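Local coordinates for beta-1,3-1,4-glucanase (Caldicellulosiruptor sp. F32, PDB 5H4R), which probably hydrolyses mixed-linkage beta-1,3-1,4-glucans such as lichenan, as a family 5 glycoside hydrolase built on a TIM barrel, at residues K161-K164 with S165-Q169; E212-N215 with K216-V220. The protein carries 1 engineered substitution. All coordinates share one frame; numbering follows the deposited sequence.

Contact 1: residues K161-K164 with S165-Q169; sequences KYVK and SIWTQ
Tyr162 and Ile166, one helical turn apart, meet through a CH-pi contact: CG1 of the isoleucine sits over one face of the phenol ring, 3.7 Å from its centroid and 15° off the ring normal. The tyrosine CG is anti to the backbone N (chi1 -172°), which carries the ring forward along the helix until its face lies against the isoleucine. Beyond the ring, Tyr162 OH is hydrogen-bonded to Asp143, and Phe112 meets the ring edge-to-face. A second apolar pair, also spaced i to i+4, brings Val163 CG1 to 4.0 Å from Trp167 CD1, the two side chains crossing at a slant; the indole NE1 bonds to Ala185 O.

Four backbone bonds tie the two turns together; the straightest, Ile166 N to Tyr162 O, measures 2.9 Å with an N-H...O angle of 166°. Lys164 O takes two donors from one residue: Thr168 N at 2.9 Å and the hydroxyl OG1 of Thr168 at 2.7 Å, reaching it from opposite faces of the carbonyl plane. Ser165 O is likewise shared, by Gln169 N and by the side-chain amide NE2 of Gln169 at 3.1 Å, the latter standing above the carbonyl plane. Apolar groups thus pack on the buried side, while the second donors, Thr168 OG1 and Gln169 NE2, fix the rotation of their own side chains against the helix.

Contact 2: residues E212-N215 with K216-V220; sequences EAIN and KLNQV
Helix 205-226, which in the TIM barrel follows the fourth strand and leads into the fifth, brings Ile214 and Asn218 side by side on successive turns. Their side chains point the same way, and Ile214 CG2 lies 3.7 Å from Asn218 ND2. With its CG anti to the carbonyl carbon (chi1 -79°), the Asn218 amide is folded back over the preceding turn, its CG 3.4 Å from Ile214 O.

A water bridges the two asparagines, lying 2.8 Å from Asn215 OD1, to which it can donate, and accepting from Asn218 ND2 at 2.9 Å. Each amide is also held by main chain beyond the helix: Asn215 by Glu253 O and Lys255 N, Asn218 ND2 by Pro240 O. A leucine in place of Asn218 would probably deprive the water of this N-H donor and leave Pro240 O without its amide partner.

Regular i to i+4 backbone bonds join the two turns, among them Asn218 N to Ile214 O at 2.9 Å and Gln219 N to Asn215 O at 3.0 Å. On another side of the helix, Leu217 folds back over the previous turn, its CG 3.2 Å from Ala213 O.

Leu217 and Lys216 pack on helix 156-173 through Ile160, whereas Asn218 faces the barrel at the end of strand 237-240, and Gln219 bonds to Lys258 N in the segment leading toward strand 267-272.

Overall arrangement
Contacts 1 and 2 lie on consecutive outer helices of the barrel, 156-173 and 205-226, joined in sequence through strand 181-184; their centres are about 13 Å apart. The helices touch directly: Lys164 CG of contact 1 comes within 3.4 Å of Val220 CG1 in contact 2, and Val163 CG1 lies 3.9 Å from that same valine methyl. Phe221, next along helix 205-226, meets Trp167 edge-to-face and extends this interface. The centres of contacts 1 and 2 lie about 19 and 18 Å from the centre of the chain. The Ile214 side chain of contact 2 is about 13 Å from a glucose unit of the bound cellotetraose, and the residues that line the glycan pocket, such as Trp198 and Glu326, belong to neither contact.

Contact 1: residues K161-K164 with S165-Q169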
loop_
_atom_site.group_PDB
_atom_site.type_symbol
_atom_site.label_atom_id
_atom_site.label_comp_id
_atom_site.label_asym_id
_atom_site.label_seq_id
_atom_site.Cartn_x
_atom_site.Cartn_y
_atom_site.Cartn_z
ATOM N N LYS A 161 14.009 14.251 10.465
ATOM C CA LYS A 161 13.377 15.562 10.346
ATOM C C LYS A 161 12.220 15.525 9.365
ATOM O O LYS A 161 11.168 16.143 9.593
ATOM C CB LYS A 161 14.411 16.587 9.904
ATOM C CG LYS A 161 13.914 17.990 9.866
ATOM C CD LYS A 161 15.048 18.964 9.489
ATOM C CE LYS A 161 14.633 20.423 9.593
ATOM N NZ LYS A 161 14.441 20.888 10.994
ATOM N N TYR A 162 12.403 14.810 8.250
ATOM C CA TYR A 162 11.366 14.701 7.226
ATOM C C TYR A 162 10.150 13.940 7.735
ATOM O O TYR A 162 9.011 14.400 7.585
ATOM C CB TYR A 162 11.946 14.016 5.978
ATOM C CG TYR A 162 11.003 14.020 4.792
ATOM C CD1 TYR A 162 10.734 15.195 4.118
ATOM C CD2 TYR A 162 10.382 12.845 4.335
ATOM C CE1 TYR A 162 9.883 15.234 3.040
ATOM C CE2 TYR A 162 9.508 12.886 3.233
ATOM C CZ TYR A 162 9.280 14.083 2.592
ATOM O OH TYR A 162 8.437 14.203 1.505
ATOM N N VAL A 163 10.366 12.763 8.327
ATOM C CA VAL A 163 9.258 11.991 8.897
ATOM C C VAL A 163 8.527 12.819 9.952
ATOM O O VAL A 163 7.293 12.934 9.930
ATOM C CB VAL A 163 9.779 10.656 9.469
ATOM C CG1 VAL A 163 8.672 9.910 10.227
ATOM C CG2 VAL A 163 10.328 9.787 8.364
ATOM N N LYS A 164 9.279 13.431 10.879
ATOM C CA LYS A 164 8.663 14.263 11.918
ATOM C C LYS A 164 7.827 15.379 11.304
ATOM O O LYS A 164 6.685 15.613 11.715
ATOM C CB LYS A 164 9.730 14.848 12.841
ATOM C CG LYS A 164 10.318 13.887 13.835
ATOM C CD LYS A 164 11.135 14.643 14.891
ATOM C CE LYS A 164 11.760 13.685 15.892
ATOM N NZ LYS A 164 12.643 14.382 16.863
ATOM N N SER A 165 8.377 16.086 10.316
ATOM C CA SER A 165 7.686 17.259 9.792
ATOM C C SER A 165 6.470 16.881 8.968
ATOM O O SER A 165 5.390 17.460 9.143
ATOM C CB SER A 165 8.603 18.125 8.949
ATOM O OG SER A 165 7.846 19.254 8.533
ATOM N N ILE A 166 6.629 15.950 8.018
ATOM C CA ILE A 166 5.483 15.519 7.221
ATOM C C ILE A 166 4.372 15.004 8.120
ATOM O O ILE A 166 3.210 15.402 7.966
ATOM C CB ILE A 166 5.890 14.460 6.181
ATOM C CG1 ILE A 166 6.869 15.032 5.152
ATOM C CG2 ILE A 166 4.656 13.892 5.477
ATOM C CD1 ILE A 166 6.346 16.198 4.289
ATOM N N TRP A 167 4.702 14.106 9.062
ATOM C CA TRP A 167 3.640 13.481 9.825
ATOM C C TRP A 167 3.067 14.411 10.879
ATOM O O TRP A 167 1.877 14.306 11.166
ATOM C CB TRP A 167 4.100 12.143 10.415
ATOM C CG TRP A 167 3.963 11.086 9.373
ATOM C CD1 TRP A 167 4.966 10.371 8.755
ATOM C CD2 TRP A 167 2.736 10.653 8.768
ATOM N NE1 TRP A 167 4.430 9.534 7.815
ATOM C CE2 TRP A 167 3.068 9.679 7.801
ATOM C CE3 TRP A 167 1.393 10.988 8.958
ATOM C CZ2 TRP A 167 2.107 9.046 7.027
ATOM C CZ3 TRP A 167 0.435 10.355 8.183
ATOM C CH2 TRP A 167 0.799 9.395 7.233
ATOM N N THR A 168 3.835 15.382 11.393
ATOM C CA THR A 168 3.223 16.374 12.264
ATOM C C THR A 168 2.169 17.158 11.494
ATOM O O THR A 168 1.052 17.377 11.978
ATOM C CB THR A 168 4.287 17.317 12.844
ATOM O OG1 THR A 168 5.151 16.610 13.732
ATOM C CG2 THR A 168 3.638 18.444 13.630
ATOM N N GLN A 169 2.514 17.588 10.276
ATOM C CA GLN A 169 1.600 18.397 9.483
ATOM C C GLN A 169 0.387 17.595 9.055
ATOM O O GLN A 169 -0.748 18.068 9.172
ATOM C CB GLN A 169 2.304 18.971 8.262
ATOM C CG GLN A 169 3.325 20.014 8.609
ATOM C CD GLN A 169 4.108 20.449 7.410
ATOM O OE1 GLN A 169 3.637 21.271 6.603
ATOM N NE2 GLN A 169 5.323 19.930 7.281
#

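Contact 2: residues E212-N215 with K216-V220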
loop_
_atom_site.group_PDB
_atom_site.type_symbol
_atom_site.label_atom_id
_atom_site.label_comp_id
_atom_site.label_asym_id
_atom_site.label_seq_id
_atom_site.Cartn_x
_atom_site.Cartn_y
_atom_site.Cartn_z
ATOM N N GLU A 212 18.013 -1.037 10.438
ATOM C CA GLU A 212 17.985 -0.302 11.699
ATOM C C GLU A 212 17.418 1.095 11.501
ATOM O O GLU A 212 16.657 1.594 12.337
ATOM C CB GLU A 212 19.394 -0.229 12.290
ATOM C CG GLU A 212 19.939 -1.591 12.720
ATOM C CD GLU A 212 19.085 -2.275 13.784
ATOM O OE1 GLU A 212 18.993 -1.724 14.904
ATOM O OE2 GLU A 212 18.499 -3.356 13.496
ATOM N N ALA A 213 17.797 1.752 10.409
ATOM C CA ALA A 213 17.284 3.084 10.152
ATOM C C ALA A 213 15.776 3.057 9.976
ATOM O O ALA A 213 15.084 3.965 10.440
ATOM C CB ALA A 213 17.957 3.667 8.910
ATOM N N ILE A 214 15.254 2.026 9.304
ATOM C CA ILE A 214 13.809 1.912 9.093
ATOM C C ILE A 214 13.103 1.701 10.422
ATOM O O ILE A 214 12.025 2.265 10.658
ATOM C CB ILE A 214 13.491 0.788 8.084
ATOM C CG1 ILE A 214 13.874 1.220 6.667
ATOM C CG2 ILE A 214 11.975 0.447 8.081
ATOM C CD1 ILE A 214 13.874 0.110 5.672
ATOM N N ASN A 215 13.689 0.890 11.306
ATOM C CA ASN A 215 13.124 0.722 12.649
ATOM C C ASN A 215 13.042 2.066 13.367
ATOM O O ASN A 215 12.014 2.400 13.969
ATOM C CB ASN A 215 13.958 -0.264 13.462
ATOM C CG ASN A 215 13.759 -1.714 13.041
ATOM O OD1 ASN A 215 12.743 -2.065 12.442
ATOM N ND2 ASN A 215 14.731 -2.573 13.384
ATOM N N LYS A 216 14.115 2.858 13.296
ATOM C CA LYS A 216 14.142 4.158 13.953
ATOM C C LYS A 216 13.090 5.084 13.367
ATOM O O LYS A 216 12.372 5.788 14.098
ATOM C CB LYS A 216 15.529 4.789 13.805
ATOM C CG LYS A 216 15.626 6.257 14.220
ATOM C CD LYS A 216 15.387 6.461 15.740
ATOM C CE LYS A 216 15.725 7.890 16.159
ATOM N NZ LYS A 216 15.381 8.156 17.581
ATOM N N LEU A 217 13.006 5.126 12.040
ATOM C CA LEU A 217 12.077 6.045 11.390
ATOM C C LEU A 217 10.627 5.627 11.602
ATOM O O LEU A 217 9.747 6.491 11.677
ATOM C CB LEU A 217 12.415 6.131 9.910
ATOM C CG LEU A 217 13.781 6.778 9.638
ATOM C CD1 LEU A 217 14.278 6.526 8.208
ATOM C CD2 LEU A 217 13.724 8.279 9.918
ATOM N N ASN A 218 10.362 4.324 11.726
ATOM C CA ASN A 218 9.016 3.872 12.069
ATOM C C ASN A 218 8.658 4.248 13.497
ATOM O O ASN A 218 7.511 4.625 13.773
ATOM C CB ASN A 218 8.875 2.362 11.871
ATOM C CG ASN A 218 8.667 1.967 10.424
ATOM O OD1 ASN A 218 8.246 2.764 9.591
ATOM N ND2 ASN A 218 8.915 0.686 10.128
ATOM N N GLN A 219 9.630 4.232 14.395
ATOM C CA GLN A 219 9.377 4.679 15.760
ATOM C C GLN A 219 9.134 6.183 15.813
ATOM O O GLN A 219 8.247 6.653 16.539
ATOM C CB GLN A 219 10.551 4.286 16.656
ATOM C CG GLN A 219 10.313 4.610 18.089
ATOM C CD GLN A 219 9.278 3.710 18.712
ATOM O OE1 GLN A 219 9.481 2.489 18.836
ATOM N NE2 GLN A 219 8.165 4.288 19.107
ATOM N N VAL A 220 9.904 6.959 15.037
ATOM C CA VAL A 220 9.682 8.399 14.948
ATOM C C VAL A 220 8.273 8.688 14.454
ATOM O O VAL A 220 7.568 9.565 14.989
ATOM C CB VAL A 220 10.752 9.027 14.033
ATOM C CG1 VAL A 220 10.430 10.481 13.706
ATOM C CG2 VAL A 220 12.109 8.932 14.706
HETATM O O HOH W 1 10.189 -0.910 12.238
#